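Local coordinates for D-lactate dehydrogenase (Fermentative) (Pseudomonas aeruginosa, PDB 5Z20) that catalyses the NADH-dependent interconversion of pyruvate and D-lactate as a member of the D-isomer-specific 2-hydroxyacid dehydrogenase family, at the 1,4-dihydronicotinamide adenine dinucleotide and oxamic acid site. Sequence-based numbering; all coordinates share one arbitrary frame.

The 1,4-dihydronicotinamide adenine dinucleotide and oxamic acid site. Residues 68, 92-94, 116, 121, 167, 169-171, 189-191, 220-222, 227, 248-250, 274, 311, 313-314. With NAI (1,4-dihydronicotinamide adenine dinucleotide), chain B; OXM (oxamic acid), chain C.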
# COMPACT_ATOMS: atom_id res chain seq x y z
N VAL A 68 -20.41 6.22 20.73
CA VAL A 68 -20.80 4.85 20.82
C VAL A 68 -19.78 3.97 21.51
O VAL A 68 -20.11 2.85 21.91
CB VAL A 68 -21.08 4.24 19.42
CG1 VAL A 68 -22.23 5.02 18.75
CG2 VAL A 68 -19.86 4.30 18.52
N SER A 92 -25.51 9.75 18.62
CA SER A 92 -25.59 8.49 17.93
C SER A 92 -27.01 8.01 17.85
O SER A 92 -27.87 8.49 18.59
CB SER A 92 -24.77 7.42 18.69
OG SER A 92 -25.29 7.07 19.97
N ALA A 93 -27.26 6.99 17.03
CA ALA A 93 -28.58 6.36 17.04
C ALA A 93 -28.58 5.25 18.05
O ALA A 93 -29.57 5.05 18.78
CB ALA A 93 -28.89 5.79 15.68
N GLY A 94 -27.51 4.45 18.04
CA GLY A 94 -27.40 3.30 18.92
C GLY A 94 -27.12 3.64 20.36
O GLY A 94 -26.54 4.67 20.66
N TYR A 116 -30.57 10.51 12.03
CA TYR A 116 -29.80 11.51 11.35
C TYR A 116 -29.65 11.27 9.87
O TYR A 116 -29.73 12.22 9.11
CB TYR A 116 -28.46 11.71 12.00
CG TYR A 116 -27.63 10.51 12.21
CD1 TYR A 116 -26.80 10.04 11.20
CD2 TYR A 116 -27.69 9.80 13.37
CE1 TYR A 116 -26.05 8.88 11.39
CE2 TYR A 116 -26.90 8.66 13.58
CZ TYR A 116 -26.06 8.25 12.60
OH TYR A 116 -25.31 7.12 12.79
N VAL A 121 -25.66 5.37 6.31
CA VAL A 121 -25.18 4.08 6.79
C VAL A 121 -25.47 2.98 5.72
O VAL A 121 -24.60 2.16 5.41
CB VAL A 121 -25.87 3.69 8.06
CG1 VAL A 121 -25.33 2.37 8.61
CG2 VAL A 121 -25.68 4.79 9.11
N GLY A 167 -32.87 -7.41 10.17
CA GLY A 167 -33.27 -6.14 10.69
C GLY A 167 -33.70 -5.15 9.63
O GLY A 167 -32.84 -4.48 9.01
N GLY A 169 -35.37 -2.23 9.81
CA GLY A 169 -35.75 -0.98 10.43
C GLY A 169 -35.38 0.18 9.51
O GLY A 169 -35.40 0.06 8.31
N GLN A 170 -35.04 1.31 10.08
CA GLN A 170 -34.80 2.48 9.24
C GLN A 170 -33.62 2.25 8.29
O GLN A 170 -33.74 2.56 7.11
CB GLN A 170 -34.55 3.69 10.11
CG GLN A 170 -35.85 4.14 10.83
CD GLN A 170 -35.61 5.13 11.96
OE1 GLN A 170 -35.82 6.32 11.78
NE2 GLN A 170 -35.07 4.64 13.07
N ILE A 171 -32.49 1.76 8.82
CA ILE A 171 -31.34 1.55 8.01
C ILE A 171 -31.52 0.31 7.10
O ILE A 171 -31.31 0.39 5.90
CB ILE A 171 -30.06 1.42 8.83
CG1 ILE A 171 -29.79 2.76 9.53
CG2 ILE A 171 -28.87 1.10 7.90
CD1 ILE A 171 -28.74 2.66 10.62
N TYR A 189 -35.53 -10.72 7.35
CA TYR A 189 -35.86 -11.28 8.62
C TYR A 189 -35.90 -10.23 9.68
O TYR A 189 -34.92 -9.44 9.83
CB TYR A 189 -34.80 -12.34 8.99
CG TYR A 189 -34.86 -12.75 10.40
CD1 TYR A 189 -35.85 -13.66 10.83
CD2 TYR A 189 -33.95 -12.26 11.33
CE1 TYR A 189 -35.85 -14.06 12.14
CE2 TYR A 189 -33.96 -12.65 12.65
CZ TYR A 189 -34.90 -13.58 13.03
OH TYR A 189 -34.86 -13.97 14.30
N ASP A 190 -37.00 -10.19 10.42
CA ASP A 190 -37.22 -9.20 11.45
C ASP A 190 -38.37 -9.72 12.35
O ASP A 190 -39.29 -10.30 11.86
CB ASP A 190 -37.68 -7.89 10.82
CG ASP A 190 -37.50 -6.67 11.74
OD1 ASP A 190 -38.25 -6.53 12.72
OD2 ASP A 190 -36.59 -5.85 11.50
N PRO A 191 -38.31 -9.46 13.65
CA PRO A 191 -39.48 -9.87 14.48
C PRO A 191 -40.70 -9.14 14.04
O PRO A 191 -41.77 -9.62 14.32
CB PRO A 191 -39.08 -9.45 15.92
CG PRO A 191 -37.96 -8.43 15.68
CD PRO A 191 -37.22 -8.90 14.45
N HIS A 220 -28.46 -5.27 10.15
CA HIS A 220 -28.97 -3.94 10.54
C HIS A 220 -29.92 -3.97 11.76
O HIS A 220 -30.78 -3.11 11.93
CB HIS A 220 -29.66 -3.31 9.33
CG HIS A 220 -28.75 -3.10 8.17
ND1 HIS A 220 -27.75 -2.16 8.15
CD2 HIS A 220 -28.63 -3.78 6.99
CE1 HIS A 220 -27.08 -2.24 7.00
NE2 HIS A 220 -27.59 -3.21 6.28
N CYS A 221 -29.78 -5.01 12.59
CA CYS A 221 -30.49 -5.08 13.83
C CYS A 221 -29.64 -4.39 14.91
O CYS A 221 -28.43 -4.41 14.82
CB CYS A 221 -30.77 -6.55 14.18
SG CYS A 221 -29.29 -7.59 14.18
N PRO A 222 -30.26 -3.93 16.00
CA PRO A 222 -29.48 -3.43 17.13
C PRO A 222 -28.82 -4.54 17.86
O PRO A 222 -29.18 -5.75 17.69
CB PRO A 222 -30.49 -2.76 18.00
CG PRO A 222 -31.82 -3.30 17.58
CD PRO A 222 -31.69 -3.90 16.24
N THR A 227 -29.40 -10.55 20.03
CA THR A 227 -28.67 -10.51 18.76
C THR A 227 -27.19 -10.73 18.96
O THR A 227 -26.42 -10.81 17.99
CB THR A 227 -28.92 -9.17 18.01
OG1 THR A 227 -28.52 -8.08 18.84
CG2 THR A 227 -30.33 -9.05 17.70
N THR A 248 -22.44 -3.58 9.38
CA THR A 248 -22.37 -2.18 9.72
C THR A 248 -23.28 -1.88 10.92
O THR A 248 -23.69 -0.75 11.12
CB THR A 248 -22.85 -1.29 8.57
OG1 THR A 248 -24.20 -1.62 8.19
CG2 THR A 248 -21.91 -1.45 7.34
N GLY A 249 -23.62 -2.92 11.68
CA GLY A 249 -24.43 -2.85 12.89
C GLY A 249 -23.62 -2.61 14.12
O GLY A 249 -23.32 -1.44 14.46
N ARG A 250 -23.20 -3.69 14.76
CA ARG A 250 -22.32 -3.60 15.92
C ARG A 250 -21.41 -4.79 15.95
O ARG A 250 -21.77 -5.89 15.47
CB ARG A 250 -23.10 -3.62 17.25
CG ARG A 250 -23.82 -2.28 17.62
CD ARG A 250 -22.86 -1.21 18.02
NE ARG A 250 -23.45 0.07 18.36
CZ ARG A 250 -23.68 1.05 17.48
NH1 ARG A 250 -23.39 0.91 16.19
NH2 ARG A 250 -24.17 2.23 17.87
N ASP A 274 -17.72 -2.64 9.29
CA ASP A 274 -17.53 -1.25 9.75
C ASP A 274 -17.44 -1.19 11.25
O ASP A 274 -17.22 -0.14 11.81
CB ASP A 274 -18.66 -0.39 9.27
CG ASP A 274 -18.43 1.10 9.54
OD1 ASP A 274 -17.35 1.58 9.08
OD2 ASP A 274 -19.32 1.76 10.18
N HIS A 311 -15.61 2.12 11.64
CA HIS A 311 -16.85 2.68 12.12
C HIS A 311 -17.16 4.06 11.57
O HIS A 311 -17.33 5.03 12.31
CB HIS A 311 -16.84 2.71 13.65
CG HIS A 311 -18.20 2.65 14.25
ND1 HIS A 311 -18.48 1.96 15.40
CD2 HIS A 311 -19.38 3.18 13.85
CE1 HIS A 311 -19.76 2.09 15.71
NE2 HIS A 311 -20.32 2.85 14.79
N ALA A 313 -19.44 4.34 8.91
CA ALA A 313 -20.70 4.35 8.16
C ALA A 313 -21.59 5.57 8.38
O ALA A 313 -22.29 6.00 7.45
CB ALA A 313 -21.51 3.12 8.44
N PHE A 314 -21.48 6.18 9.56
CA PHE A 314 -22.23 7.37 9.88
C PHE A 314 -21.59 8.62 9.30
O PHE A 314 -22.18 9.69 9.36
CB PHE A 314 -22.34 7.54 11.42
CG PHE A 314 -21.07 8.03 12.06
CD1 PHE A 314 -20.03 7.16 12.36
CD2 PHE A 314 -20.90 9.34 12.37
CE1 PHE A 314 -18.83 7.63 12.89
CE2 PHE A 314 -19.72 9.80 12.95
CZ PHE A 314 -18.68 8.95 13.18
PA NAI B . -34.20 0.78 13.92
O1A NAI B . -34.60 0.66 15.25
O2A NAI B . -34.88 1.64 13.07
O5B NAI B . -34.42 -0.60 13.28
C5B NAI B . -34.04 -1.78 13.90
C4B NAI B . -34.75 -3.00 13.34
O4B NAI B . -34.12 -4.14 13.84
C3B NAI B . -36.20 -3.10 13.73
O3B NAI B . -36.95 -3.42 12.60
C2B NAI B . -36.27 -4.21 14.72
O2B NAI B . -37.49 -4.89 14.66
C1B NAI B . -35.11 -5.03 14.25
N9A NAI B . -34.74 -5.99 15.27
C8A NAI B . -34.77 -5.79 16.57
N7A NAI B . -34.42 -6.85 17.22
C5A NAI B . -34.15 -7.77 16.34
C6A NAI B . -33.74 -9.14 16.36
N6A NAI B . -33.54 -9.69 17.50
N1A NAI B . -33.56 -9.79 15.24
C2A NAI B . -33.77 -9.20 14.09
N3A NAI B . -34.17 -7.96 14.00
C4A NAI B . -34.38 -7.21 15.05
O3 NAI B . -32.69 1.11 13.88
PN NAI B . -31.77 1.55 12.72
O1N NAI B . -31.79 2.94 12.79
O2N NAI B . -32.08 0.86 11.50
O5D NAI B . -30.49 1.12 13.41
C5D NAI B . -29.90 -0.14 13.32
C4D NAI B . -28.60 -0.31 14.06
O4D NAI B . -27.51 0.06 13.26
C3D NAI B . -28.44 0.46 15.37
O3D NAI B . -28.96 -0.20 16.47
C2D NAI B . -26.95 0.63 15.45
O2D NAI B . -26.38 -0.35 16.25
C1D NAI B . -26.44 0.42 14.05
N1N NAI B . -25.84 1.63 13.54
C2N NAI B . -24.59 1.60 13.12
C3N NAI B . -23.96 2.73 12.59
C7N NAI B . -22.54 2.74 12.09
O7N NAI B . -21.96 3.75 12.05
N7N NAI B . -21.95 1.68 11.64
C4N NAI B . -24.69 3.89 12.55
C5N NAI B . -25.98 3.89 12.98
C6N NAI B . -26.55 2.74 13.49
C1 OXM C . -23.37 4.81 15.19
N1 OXM C . -22.65 5.72 14.53
O1 OXM C . -22.98 3.67 15.35
C2 OXM C . -24.66 5.20 15.74
O2 OXM C . -25.18 4.50 16.64
O3 OXM C . -25.22 6.23 15.30
O HOH W 1 -32.62 -1.60 10.43
O HOH W 2 -26.74 -0.78 10.55
O HOH W 3 -32.80 -12.41 15.70
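The Rossmann glycine loop, residues 167-172 (GxGxxG), and the start of helix 170-181 cradle the NADH pyrophosphate, while the nicotinamide reaches the catalytic pocket holding oxamate, a pyruvate analogue. At the helix start, Gln170 N and Ile171 N donate nearly straight bonds to phosphate oxygens O2A and O2N, so the helix dipole probably adds to the grip. The extended Gln170 side chain returns NE2 to the same O2A (3.0 Å), which lies in its amide plane. Asp190, with CG anti to its backbone N (chi1 -161°), spans the adenosine ribose as a fork: OD1 accepts from hydroxyl O2B and OD2 from O3B (2.7 Å), each through its syn lone pair, a pairing that would favour a free 2'-hydroxyl, and so NADH over a 2'-phosphorylated cofactor. Adenine is sandwiched: Pro191 CD covers one face of its six-membered ring (3.4 Å from the centroid); from the opposite side Cys221 CB lies over that ring and Pro222 CD over the five-membered one. At the other end, the carboxamide N7N donates to Thr248 O and to the anti lone pair of Asp274 OD2 (3.0 Å), fixing the amide's rotation; Ala313 N meets that same OD2 from above the carboxylate plane, helping position it. Oxamate is held end-on by Arg250: NH2 reaches carboxylate O2 nearly in the guanidinium plane (2.8 Å), forming a salt bridge, while NH1 donates to the amide carbonyl O1, which stands in for pyruvate's keto oxygen and lies 24° out of that plane. His311 NE2 donates to O1 within its ring plane (2.8 Å), as expected of the family's catalytic acid-base histidine. Carboxylate O3 takes Ala93 N and, at the edge of the phenol ring, Tyr116 OH (2.7 Å); Gly94 N shares O2. Val121 CG2 packs on nicotinamide C4N (3.7 Å), the hydride-bearing carbon. Together these contacts orient cofactor and 2-oxoacid carbonyl, where His311 and Arg250 would polarise O1, for hydride transfer between NADH and pyruvate.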